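Long-range contacts in cytidylyltransferase (Leptospira borgpetersenii serovar Hardjo-bovis, PDB 6OEW), which probably acts as a nucleotidyltransferase, presumably moving a cytidylyl group from CTP to an acceptor in a metal-dependent reaction: residues Q16-G20 with E61-T67; V76-R80 with D92-Y97; I87-L91 with L156-D160; M120-F124 with I148-T152. All coordinates share one frame. Residue numbers count along the deposited sequence, not the author numbering.

Contact 1 (Q16-G20 with E61-T67); sequences QARMG and ENIDDKT
D64 grips the loop 16-20 with both carboxylate oxygens. OD1 takes the backbone N-H of M19 (M19 N to D64 OD1 2.7 Å, angle 165°) and the hydroxyl of its own turn (T67 OG1 to D64 OD1 2.8 Å). D64 OD2 accepts a hydrogen bond from a water 2.8 Å away, and that water accepts from R18 NE (2.9 Å) and G20 N (2.7 Å). R18 NH2 and E61 OE1 form a long salt bridge of 3.8 Å. The loop runs extended through A17 and R18 (phi near -155°), then bends at M19 (-71/-41), M19 CA lying 5.8 Å from D64 CA on the way into helix 65-73. The loop 16-20 follows strand 11-16, the first strand of the chain, where related nucleotidyltransferases place their nucleotide-binding loop, and the A17 side chain is about 8 Å from that of the Mg-binding D108. M19, all m, packs CB on I63 CG1 (3.4 Å) and CG near T67 OG1 (3.5 Å); A17 CB meets T67 CG2 at 4.1 Å.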
loop_
_atom_site.group_PDB
_atom_site.type_symbol
_atom_site.label_atom_id
_atom_site.label_comp_id
_atom_site.label_asym_id
_atom_site.label_seq_id
_atom_site.Cartn_x
_atom_site.Cartn_y
_atom_site.Cartn_z
ATOM N N GLN A 16 6.323 -1.992 -0.552
ATOM C CA GLN A 16 7.048 -2.608 -1.653
ATOM C C GLN A 16 6.908 -1.752 -2.906
ATOM O O GLN A 16 5.806 -1.325 -3.274
ATOM C CB GLN A 16 6.560 -4.037 -1.904
ATOM C CG GLN A 16 5.087 -4.143 -2.221
ATOM C CD GLN A 16 4.700 -5.544 -2.650
ATOM O OE1 GLN A 16 4.336 -6.377 -1.829
ATOM N NE2 GLN A 16 4.789 -5.809 -3.955
ATOM N N ALA A 17 8.038 -1.464 -3.541
ATOM C CA ALA A 17 8.020 -0.629 -4.735
ATOM C C ALA A 17 9.231 -0.984 -5.571
ATOM O O ALA A 17 10.289 -1.308 -5.030
ATOM C CB ALA A 17 8.061 0.868 -4.403
ATOM N N ARG A 18 9.065 -0.941 -6.893
ATOM C CA ARG A 18 10.180 -1.199 -7.793
ATOM C C ARG A 18 9.925 -0.512 -9.125
ATOM O O ARG A 18 8.775 -0.284 -9.518
ATOM C CB ARG A 18 10.412 -2.702 -8.039
ATOM C CG ARG A 18 9.315 -3.343 -8.880
ATOM C CD ARG A 18 9.510 -4.846 -8.984
ATOM N NE ARG A 18 10.701 -5.191 -9.760
ATOM C CZ ARG A 18 11.055 -6.431 -10.086
ATOM N NH1 ARG A 18 10.318 -7.460 -9.688
ATOM N NH2 ARG A 18 12.153 -6.642 -10.814
ATOM N N MET A 19 11.027 -0.190 -9.814
ATOM C CA MET A 19 10.937 0.438 -11.129
ATOM C C MET A 19 10.445 -0.558 -12.167
ATOM O O MET A 19 9.610 -0.219 -13.014
ATOM C CB MET A 19 12.307 1.007 -11.536
ATOM C CG MET A 19 12.711 2.265 -10.719
ATOM S SD MET A 19 11.716 3.718 -11.148
ATOM C CE MET A 19 12.486 4.105 -12.755
ATOM N N GLY A 20 10.925 -1.796 -12.099
ATOM C CA GLY A 20 10.537 -2.808 -13.067
ATOM C C GLY A 20 9.211 -3.463 -12.746
ATOM O O GLY A 20 9.098 -4.694 -12.799
ATOM N N GLU A 61 18.350 -4.695 -7.947
ATOM C CA GLU A 61 18.714 -4.389 -9.322
ATOM C C GLU A 61 19.079 -2.915 -9.454
ATOM O O GLU A 61 18.543 -2.048 -8.755
ATOM C CB GLU A 61 17.574 -4.765 -10.265
ATOM C CG GLU A 61 17.370 -6.277 -10.332
ATOM C CD GLU A 61 16.225 -6.698 -11.227
ATOM O OE1 GLU A 61 15.718 -5.867 -12.012
ATOM O OE2 GLU A 61 15.837 -7.883 -11.146
ATOM N N ASN A 62 20.024 -2.644 -10.362
ATOM C CA ASN A 62 20.545 -1.288 -10.534
ATOM C C ASN A 62 19.441 -0.269 -10.802
ATOM O O ASN A 62 19.547 0.884 -10.364
ATOM C CB ASN A 62 21.579 -1.270 -11.664
ATOM C CG ASN A 62 22.921 -1.863 -11.227
ATOM O OD1 ASN A 62 23.303 -1.783 -10.053
ATOM N ND2 ASN A 62 23.630 -2.460 -12.165
ATOM N N ILE A 63 18.370 -0.669 -11.489
ATOM C CA ILE A 63 17.339 0.304 -11.832
ATOM C C ILE A 63 16.681 0.845 -10.577
ATOM O O ILE A 63 16.168 1.969 -10.567
ATOM C CB ILE A 63 16.289 -0.298 -12.791
ATOM C CG1 ILE A 63 15.301 0.784 -13.215
ATOM C CG2 ILE A 63 15.553 -1.463 -12.145
ATOM C CD1 ILE A 63 15.069 0.858 -14.641
ATOM N N ASP A 64 16.702 0.077 -9.504
ATOM C CA ASP A 64 16.031 0.496 -8.288
ATOM C C ASP A 64 16.916 1.358 -7.408
ATOM O O ASP A 64 16.511 1.700 -6.285
ATOM C CB ASP A 64 15.523 -0.727 -7.546
ATOM C CG ASP A 64 14.241 -1.261 -8.160
ATOM O OD1 ASP A 64 13.334 -0.441 -8.434
ATOM O OD2 ASP A 64 14.145 -2.475 -8.380
ATOM N N ASP A 65 18.115 1.711 -7.887
ATOM C CA ASP A 65 18.803 2.866 -7.330
ATOM C C ASP A 65 17.879 4.078 -7.344
ATOM O O ASP A 65 17.926 4.913 -6.433
ATOM C CB ASP A 65 20.083 3.172 -8.119
ATOM C CG ASP A 65 21.145 2.077 -7.993
ATOM O OD1 ASP A 65 20.908 1.041 -7.324
ATOM O OD2 ASP A 65 22.220 2.252 -8.599
ATOM N N LYS A 66 17.027 4.182 -8.365
ATOM C CA LYS A 66 16.073 5.284 -8.425
ATOM C C LYS A 66 15.087 5.209 -7.264
ATOM O O LYS A 66 14.801 6.223 -6.619
ATOM C CB LYS A 66 15.345 5.267 -9.770
ATOM C CG LYS A 66 14.398 6.440 -9.987
ATOM C CD LYS A 66 15.146 7.754 -9.912
ATOM C CE LYS A 66 14.197 8.929 -10.045
ATOM N NZ LYS A 66 14.833 10.214 -9.633
ATOM N N THR A 67 14.566 4.010 -6.983
ATOM C CA THR A 67 13.659 3.811 -5.846
ATOM C C THR A 67 14.340 4.167 -4.533
ATOM O O THR A 67 13.763 4.874 -3.689
ATOM C CB THR A 67 13.168 2.354 -5.841
ATOM O OG1 THR A 67 12.815 1.978 -7.189
ATOM C CG2 THR A 67 11.926 2.156 -4.919
HETATM O O HOH W 1 12.682 -3.268 -10.610
#

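Contact 2 (V76-R80 with D92-Y97); sequences VSVFR and DAAKTY
Build strand 77-80 and helix 92-96 with axes 9.5 Å apart and N-to-C directions 133° apart, F79 CA lying 6.3 Å from A93 CA. F79 takes chi1 t with chi2 86°, which lays its ring against the helix. A93 CB then sits over one ring face in a CH-pi contact, 4.3 Å from the centroid and 25° off the normal. The tip reaches D92 (F79 CZ to D92 CB 3.3 Å). T96, chi1 m, turns its hydroxyl back onto its own helix (T96 OG1 to D92 O 2.9 Å). Y97, the first residue to leave helical angles (-100/11), is also m; its ring edge meets F79 CB (CE2 to CB 4.2 Å) and its OH ends 4.0 Å from S77 CB and 3.3 Å from V78 O. V78 points away, onto A71 of helix 65-73. Edge strand 77-81 is thus sandwiched between helix 65-73 and the helix 86-96 that follows it in the chain, in an alpha/beta/alpha layering, with A93 and Y97 also touching neighbouring strand 54-59.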
loop_
_atom_site.group_PDB
_atom_site.type_symbol
_atom_site.label_atom_id
_atom_site.label_comp_id
_atom_site.label_asym_id
_atom_site.label_seq_id
_atom_site.Cartn_x
_atom_site.Cartn_y
_atom_site.Cartn_z
ATOM N N VAL A 76 13.096 8.247 4.484
ATOM C CA VAL A 76 12.627 6.976 5.017
ATOM C C VAL A 76 13.706 5.924 4.774
ATOM O O VAL A 76 14.646 6.127 4.004
ATOM C CB VAL A 76 11.261 6.562 4.421
ATOM C CG1 VAL A 76 10.254 7.729 4.512
ATOM C CG2 VAL A 76 11.410 6.148 3.036
ATOM N N SER A 77 13.599 4.805 5.486
ATOM C CA SER A 77 14.608 3.771 5.342
ATOM C C SER A 77 14.306 2.912 4.131
ATOM O O SER A 77 13.197 2.925 3.593
ATOM C CB SER A 77 14.674 2.906 6.599
ATOM O OG SER A 77 14.981 3.716 7.716
ATOM N N VAL A 78 15.324 2.168 3.686
ATOM C CA VAL A 78 15.243 1.378 2.469
ATOM C C VAL A 78 15.793 -0.008 2.740
ATOM O O VAL A 78 16.873 -0.149 3.323
ATOM C CB VAL A 78 16.052 2.002 1.317
ATOM C CG1 VAL A 78 15.926 1.125 0.077
ATOM C CG2 VAL A 78 15.572 3.406 1.023
ATOM N N PHE A 79 15.076 -1.026 2.274
ATOM C CA PHE A 79 15.554 -2.398 2.317
ATOM C C PHE A 79 15.567 -2.935 0.891
ATOM O O PHE A 79 14.560 -2.850 0.188
ATOM C CB PHE A 79 14.677 -3.290 3.207
ATOM C CG PHE A 79 15.175 -4.687 3.263
ATOM C CD1 PHE A 79 16.150 -5.041 4.187
ATOM C CD2 PHE A 79 14.749 -5.632 2.342
ATOM C CE1 PHE A 79 16.670 -6.324 4.208
ATOM C CE2 PHE A 79 15.276 -6.924 2.352
ATOM C CZ PHE A 79 16.242 -7.260 3.283
ATOM N N ARG A 80 16.708 -3.462 0.468
ATOM C CA ARG A 80 16.881 -3.957 -0.892
ATOM C C ARG A 80 17.101 -5.457 -0.846
ATOM O O ARG A 80 18.104 -5.932 -0.292
ATOM C CB ARG A 80 18.039 -3.229 -1.569
ATOM C CG ARG A 80 17.791 -1.717 -1.531
ATOM C CD ARG A 80 18.688 -0.933 -2.473
ATOM N NE ARG A 80 18.470 -1.320 -3.867
ATOM C CZ ARG A 80 19.030 -0.704 -4.914
ATOM N NH1 ARG A 80 19.828 0.349 -4.728
ATOM N NH2 ARG A 80 18.800 -1.145 -6.159
ATOM N N ASP A 92 12.702 -10.612 5.589
ATOM C CA ASP A 92 14.020 -10.018 5.818
ATOM C C ASP A 92 13.891 -8.622 6.443
ATOM O O ASP A 92 14.550 -8.304 7.444
ATOM C CB ASP A 92 14.795 -9.907 4.499
ATOM C CG ASP A 92 15.367 -11.234 3.984
ATOM O OD1 ASP A 92 15.339 -12.259 4.679
ATOM O OD2 ASP A 92 15.854 -11.229 2.824
ATOM N N ALA A 93 13.047 -7.774 5.850
ATOM C CA ALA A 93 12.905 -6.405 6.331
ATOM C C ALA A 93 12.340 -6.372 7.746
ATOM O O ALA A 93 12.832 -5.624 8.599
ATOM C CB ALA A 93 12.005 -5.607 5.391
ATOM N N ALA A 94 11.298 -7.171 8.009
ATOM C CA ALA A 94 10.674 -7.159 9.334
ATOM C C ALA A 94 11.660 -7.593 10.408
ATOM O O ALA A 94 11.719 -7.000 11.498
ATOM C CB ALA A 94 9.442 -8.059 9.341
ATOM N N LYS A 95 12.453 -8.625 10.122
ATOM C CA LYS A 95 13.455 -9.046 11.093
ATOM C C LYS A 95 14.549 -7.995 11.249
ATOM O O LYS A 95 15.007 -7.730 12.369
ATOM C CB LYS A 95 14.064 -10.385 10.679
ATOM C CG LYS A 95 13.146 -11.599 10.774
ATOM C CD LYS A 95 13.937 -12.831 10.294
ATOM C CE LYS A 95 13.045 -14.006 9.914
ATOM N NZ LYS A 95 13.764 -14.970 8.992
ATOM N N THR A 96 14.998 -7.407 10.133
ATOM C CA THR A 96 16.021 -6.366 10.185
ATOM C C THR A 96 15.601 -5.216 11.096
ATOM O O THR A 96 16.404 -4.715 11.890
ATOM C CB THR A 96 16.307 -5.852 8.772
ATOM O OG1 THR A 96 17.000 -6.865 8.042
ATOM C CG2 THR A 96 17.145 -4.579 8.788
ATOM N N TYR A 97 14.347 -4.794 11.004
ATOM C CA TYR A 97 13.875 -3.633 11.745
ATOM C C TYR A 97 13.114 -4.006 13.008
ATOM O O TYR A 97 12.513 -3.125 13.632
ATOM C CB TYR A 97 13.019 -2.753 10.834
ATOM C CG TYR A 97 13.804 -2.241 9.650
ATOM C CD1 TYR A 97 14.768 -1.251 9.812
ATOM C CD2 TYR A 97 13.597 -2.750 8.365
ATOM C CE1 TYR A 97 15.508 -0.784 8.740
ATOM C CE2 TYR A 97 14.341 -2.301 7.296
ATOM C CZ TYR A 97 15.297 -1.312 7.487
ATOM O OH TYR A 97 16.041 -0.837 6.426
#

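Contact 3 (I87-L91 with L156-D160); sequences IQRYL and LEKLD
Two helical segments, 87-91 and 156-160, run roughly antiparallel: their axes come within 10.2 Å and their N-to-C directions differ by 146°. Opposite ends therefore pair, I87 CA with D160 CA at 6.3 Å and L91 CA with L156 CA at 7.0 Å. Each segment is regular, closed by L91 N to I87 O and D160 N to L156 O, both 2.8 Å.

The joint is largely apolar. L156 (chi1 t, chi2 p) reaches across to helix 86-96, its CD1 4.0 Å from I87 CG2 and its CD2 3.8 Å from Y90 CB and 4.2 Å from L91 CB. I87, in the m,t rotamer, extends CD1 to L159 CB at 4.2 Å and sets CG2 on D160 CB at 3.7 Å. L91 (t,p) finishes the row, with CD1 3.7 Å from E157 CG. Apart from these stands a carbon-to-oxygen van der Waals contact, L91 CD2 to D160 OD2 at 3.5 Å.

No hydrogen bond links the two segments, and the polar ends look elsewhere. D160 OD1 makes a salt bridge with R169. The Y90 ring leads away from helix 153-162, and its hydroxyl is hydrogen-bonded to L14 O.

With Y90 and L156 both resting on I102 of strand 101-106, this is the packing of neighbouring helices on one face of a Rossmann-like sheet, in keeping with the GT-A class of this family.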
loop_
_atom_site.group_PDB
_atom_site.type_symbol
_atom_site.label_atom_id
_atom_site.label_comp_id
_atom_site.label_asym_id
_atom_site.label_seq_id
_atom_site.Cartn_x
_atom_site.Cartn_y
_atom_site.Cartn_z
ATOM N N ILE A 87 7.625 -12.623 0.019
ATOM C CA ILE A 87 7.600 -13.137 1.384
ATOM C C ILE A 87 8.985 -13.012 2.002
ATOM O O ILE A 87 9.132 -12.559 3.147
ATOM C CB ILE A 87 7.078 -14.583 1.415
ATOM C CG1 ILE A 87 5.581 -14.613 1.084
ATOM C CG2 ILE A 87 7.297 -15.209 2.822
ATOM C CD1 ILE A 87 4.984 -16.030 1.140
ATOM N N GLN A 88 10.028 -13.371 1.241
ATOM C CA GLN A 88 11.388 -13.247 1.761
ATOM C C GLN A 88 11.771 -11.786 1.945
ATOM O O GLN A 88 12.422 -11.436 2.936
ATOM C CB GLN A 88 12.405 -13.939 0.850
ATOM C CG GLN A 88 13.838 -13.894 1.427
ATOM C CD GLN A 88 14.938 -14.189 0.394
ATOM O OE1 GLN A 88 15.427 -13.288 -0.309
ATOM N NE2 GLN A 88 15.338 -15.454 0.313
ATOM N N ARG A 89 11.406 -10.923 0.994
ATOM C CA ARG A 89 11.744 -9.506 1.129
ATOM C C ARG A 89 11.095 -8.901 2.372
ATOM O O ARG A 89 11.741 -8.140 3.109
ATOM C CB ARG A 89 11.320 -8.726 -0.112
ATOM C CG ARG A 89 12.077 -7.402 -0.273
ATOM C CD ARG A 89 11.383 -6.413 -1.221
ATOM N NE ARG A 89 11.257 -6.964 -2.572
ATOM C CZ ARG A 89 10.561 -6.376 -3.539
ATOM N NH1 ARG A 89 9.947 -5.206 -3.303
ATOM N NH2 ARG A 89 10.493 -6.952 -4.745
ATOM N N TYR A 90 9.817 -9.226 2.622
ATOM C CA TYR A 90 9.131 -8.679 3.796
ATOM C C TYR A 90 9.637 -9.317 5.077
ATOM O O TYR A 90 9.721 -8.654 6.121
ATOM C CB TYR A 90 7.624 -8.882 3.692
ATOM C CG TYR A 90 6.925 -7.725 3.056
ATOM C CD1 TYR A 90 6.934 -7.570 1.673
ATOM C CD2 TYR A 90 6.271 -6.767 3.834
ATOM C CE1 TYR A 90 6.307 -6.502 1.074
ATOM C CE2 TYR A 90 5.641 -5.692 3.246
ATOM C CZ TYR A 90 5.673 -5.565 1.863
ATOM O OH TYR A 90 5.044 -4.486 1.281
ATOM N N LEU A 91 9.944 -10.613 5.036
ATOM C CA LEU A 91 10.436 -11.272 6.240
ATOM C C LEU A 91 11.829 -10.757 6.594
ATOM O O LEU A 91 12.114 -10.459 7.758
ATOM C CB LEU A 91 10.422 -12.790 6.045
ATOM C CG LEU A 91 10.647 -13.677 7.261
ATOM C CD1 LEU A 91 9.718 -13.278 8.391
ATOM C CD2 LEU A 91 10.450 -15.132 6.895
ATOM N N LEU A 156 3.335 -14.050 8.979
ATOM C CA LEU A 156 4.227 -14.054 7.821
ATOM C C LEU A 156 5.182 -15.248 7.868
ATOM O O LEU A 156 5.449 -15.882 6.839
ATOM C CB LEU A 156 4.982 -12.722 7.746
ATOM C CG LEU A 156 5.954 -12.591 6.556
ATOM C CD1 LEU A 156 5.176 -12.820 5.288
ATOM C CD2 LEU A 156 6.592 -11.194 6.554
ATOM N N GLU A 157 5.674 -15.599 9.058
ATOM C CA GLU A 157 6.548 -16.760 9.183
ATOM C C GLU A 157 5.814 -18.050 8.833
ATOM O O GLU A 157 6.379 -18.930 8.166
ATOM C CB GLU A 157 7.139 -16.809 10.592
ATOM C CG GLU A 157 8.239 -15.759 10.781
ATOM C CD GLU A 157 8.776 -15.686 12.202
ATOM O OE1 GLU A 157 8.044 -16.052 13.142
ATOM O OE2 GLU A 157 9.936 -15.253 12.374
ATOM N N LYS A 158 4.544 -18.166 9.233
ATOM C CA LYS A 158 3.751 -19.326 8.837
ATOM C C LYS A 158 3.573 -19.379 7.320
ATOM O O LYS A 158 3.658 -20.456 6.721
ATOM C CB LYS A 158 2.395 -19.313 9.538
ATOM N N LEU A 159 3.344 -18.230 6.676
ATOM C CA LEU A 159 3.266 -18.237 5.212
ATOM C C LEU A 159 4.598 -18.619 4.583
ATOM O O LEU A 159 4.630 -19.385 3.612
ATOM C CB LEU A 159 2.817 -16.876 4.687
ATOM C CG LEU A 159 1.407 -16.464 5.103
ATOM C CD1 LEU A 159 1.044 -15.127 4.485
ATOM C CD2 LEU A 159 0.422 -17.568 4.702
ATOM N N ASP A 160 5.709 -18.081 5.103
ATOM C CA ASP A 160 7.025 -18.484 4.600
ATOM C C ASP A 160 7.220 -19.989 4.700
ATOM O O ASP A 160 7.769 -20.617 3.787
ATOM C CB ASP A 160 8.127 -17.752 5.368
ATOM C CG ASP A 160 9.511 -18.173 4.944
ATOM O OD1 ASP A 160 9.799 -18.175 3.726
ATOM O OD2 ASP A 160 10.319 -18.497 5.834
#

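Contact 4 (M120-F124 with I148-T152); sequences MVDLF and IEIFT
Helix 120-124 lies along strand 149-152 at an axis distance of 9.6 Å, the N-to-C directions only 30° apart, and V121 CA is 7.3 Å from I150 CA. Start at I148, just ahead of the strand. Its CG2 touches M120 CE at 3.8 Å, and M120 CE also stands 3.7 Å from I148 O; M120 gets there in the m,t,p rotamer. E149 faces away from the helix and makes a salt bridge with R104. I150, m,t, is the centre of the contact and buries more area than any other residue here. Its CD1 wedges against M120 CB (3.6 Å), V121 CG2 (3.7 Å) and the backbone V121 N (3.6 Å), while its CG2 lies over the face of the F124 ring, a CH-pi contact 4.0 Å from the centroid and 24° off the normal. F124, chi1 t, also brings CE1 to 3.4 Å from I150 O. F151 turns its side chain away, so it meets F124 through the backbone (CA to F124 CZ 4.1 Å). T152 sets CG2 at the edge of the F124 ring, 3.7 Å from CZ, and as N-cap of helix 153-162 its OG1 takes L155 N. Strand 149-152 runs antiparallel between 101-106 and 133-135; helix 114-126 spans this group of strands, F124 also touching I101 and L134.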
loop_
_atom_site.group_PDB
_atom_site.type_symbol
_atom_site.label_atom_id
_atom_site.label_comp_id
_atom_site.label_asym_id
_atom_site.label_seq_id
_atom_site.Cartn_x
_atom_site.Cartn_y
_atom_site.Cartn_z
ATOM N N MET A 120 -7.073 1.313 11.146
ATOM C CA MET A 120 -6.955 -0.129 10.998
ATOM C C MET A 120 -5.914 -0.682 11.952
ATOM O O MET A 120 -6.130 -1.739 12.561
ATOM C CB MET A 120 -6.621 -0.497 9.545
ATOM C CG MET A 120 -7.824 -0.340 8.615
ATOM S SD MET A 120 -7.413 -0.717 6.878
ATOM C CE MET A 120 -7.051 -2.468 6.976
ATOM N N VAL A 121 -4.789 0.023 12.113
ATOM C CA VAL A 121 -3.782 -0.449 13.058
ATOM C C VAL A 121 -4.350 -0.417 14.474
ATOM O O VAL A 121 -4.144 -1.347 15.258
ATOM C CB VAL A 121 -2.487 0.378 12.962
ATOM C CG1 VAL A 121 -1.544 -0.062 14.069
ATOM C CG2 VAL A 121 -1.785 0.219 11.575
ATOM N N ASP A 122 -5.076 0.662 14.819
ATOM C CA ASP A 122 -5.670 0.762 16.154
ATOM C C ASP A 122 -6.608 -0.408 16.421
ATOM O O ASP A 122 -6.580 -1.008 17.507
ATOM C CB ASP A 122 -6.421 2.093 16.300
ATOM C CG ASP A 122 -5.500 3.257 16.636
ATOM O OD1 ASP A 122 -4.289 3.021 16.856
ATOM O OD2 ASP A 122 -5.990 4.406 16.677
ATOM N N LEU A 123 -7.441 -0.755 15.436
ATOM C CA LEU A 123 -8.326 -1.907 15.591
ATOM C C LEU A 123 -7.528 -3.192 15.811
ATOM O O LEU A 123 -7.883 -4.017 16.667
ATOM C CB LEU A 123 -9.236 -2.031 14.360
ATOM C CG LEU A 123 -10.358 -3.087 14.393
ATOM C CD1 LEU A 123 -11.439 -2.747 15.434
ATOM C CD2 LEU A 123 -10.993 -3.242 13.022
ATOM N N PHE A 124 -6.449 -3.379 15.037
ATOM C CA PHE A 124 -5.610 -4.567 15.164
ATOM C C PHE A 124 -5.010 -4.648 16.561
ATOM O O PHE A 124 -5.119 -5.679 17.247
ATOM C CB PHE A 124 -4.516 -4.525 14.067
ATOM C CG PHE A 124 -3.803 -5.826 13.825
ATOM C CD1 PHE A 124 -4.091 -6.575 12.702
ATOM C CD2 PHE A 124 -2.831 -6.287 14.701
ATOM C CE1 PHE A 124 -3.385 -7.773 12.422
ATOM C CE2 PHE A 124 -2.158 -7.484 14.458
ATOM C CZ PHE A 124 -2.437 -8.218 13.307
ATOM N N ILE A 148 -4.826 -1.817 2.134
ATOM C CA ILE A 148 -4.034 -1.936 3.349
ATOM C C ILE A 148 -4.223 -3.345 3.869
ATOM O O ILE A 148 -5.360 -3.817 3.989
ATOM C CB ILE A 148 -4.473 -0.902 4.408
ATOM C CG1 ILE A 148 -4.267 0.529 3.881
ATOM C CG2 ILE A 148 -3.720 -1.146 5.717
ATOM C CD1 ILE A 148 -5.078 1.649 4.666
ATOM N N GLU A 149 -3.122 -4.017 4.160
ATOM C CA GLU A 149 -3.119 -5.308 4.823
ATOM C C GLU A 149 -2.211 -5.198 6.029
ATOM O O GLU A 149 -1.160 -4.554 5.962
ATOM C CB GLU A 149 -2.630 -6.437 3.871
ATOM C CG GLU A 149 -3.520 -6.552 2.656
ATOM C CD GLU A 149 -2.814 -7.151 1.447
ATOM O OE1 GLU A 149 -1.649 -6.776 1.182
ATOM O OE2 GLU A 149 -3.448 -7.989 0.774
ATOM N N ILE A 150 -2.646 -5.772 7.145
ATOM C CA ILE A 150 -1.893 -5.757 8.393
ATOM C C ILE A 150 -1.808 -7.178 8.909
ATOM O O ILE A 150 -2.835 -7.849 9.051
ATOM C CB ILE A 150 -2.561 -4.845 9.441
ATOM C CG1 ILE A 150 -2.812 -3.456 8.819
ATOM C CG2 ILE A 150 -1.666 -4.754 10.649
ATOM C CD1 ILE A 150 -3.603 -2.491 9.764
ATOM N N PHE A 151 -0.597 -7.635 9.220
ATOM C CA PHE A 151 -0.474 -8.965 9.789
ATOM C C PHE A 151 0.751 -9.048 10.684
ATOM O O PHE A 151 1.667 -8.222 10.603
ATOM C CB PHE A 151 -0.427 -10.035 8.698
ATOM C CG PHE A 151 0.454 -9.672 7.531
ATOM C CD1 PHE A 151 1.817 -9.922 7.577
ATOM C CD2 PHE A 151 -0.080 -9.083 6.398
ATOM C CE1 PHE A 151 2.641 -9.590 6.491
ATOM C CE2 PHE A 151 0.724 -8.743 5.326
ATOM C CZ PHE A 151 2.084 -8.990 5.362
ATOM N N THR A 152 0.737 -10.051 11.562
ATOM C CA THR A 152 1.818 -10.260 12.515
ATOM C C THR A 152 3.026 -10.866 11.817
ATOM O O THR A 152 2.912 -11.524 10.779
ATOM C CB THR A 152 1.396 -11.187 13.665
ATOM O OG1 THR A 152 1.093 -12.497 13.167
ATOM C CG2 THR A 152 0.176 -10.628 14.414
#

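Overall arrangement
From the N terminus, the loop after strand 11-16 is caught by the start of helix 65-73, and contact 1 closes. Contact 2 opens next, at strand 77-81; R80 NH1 reaches back to D65 OD1 in a 2.9 Å salt bridge. Before contact 2 closes, helix 86-96 has begun contact 3, so the two cross and share that helix, with F79 CE2 3.8 Å from R89 O. Contact 4 opens and closes within the span of contact 3, on the sheet face opposite helix 153-162: I150 faces helix 114-126, while F151 CE1 meets L156 CB at 4.1 Å. Contacts 2 and 4 pack helices against the sheet; contact 3 joins two helices on one of its faces.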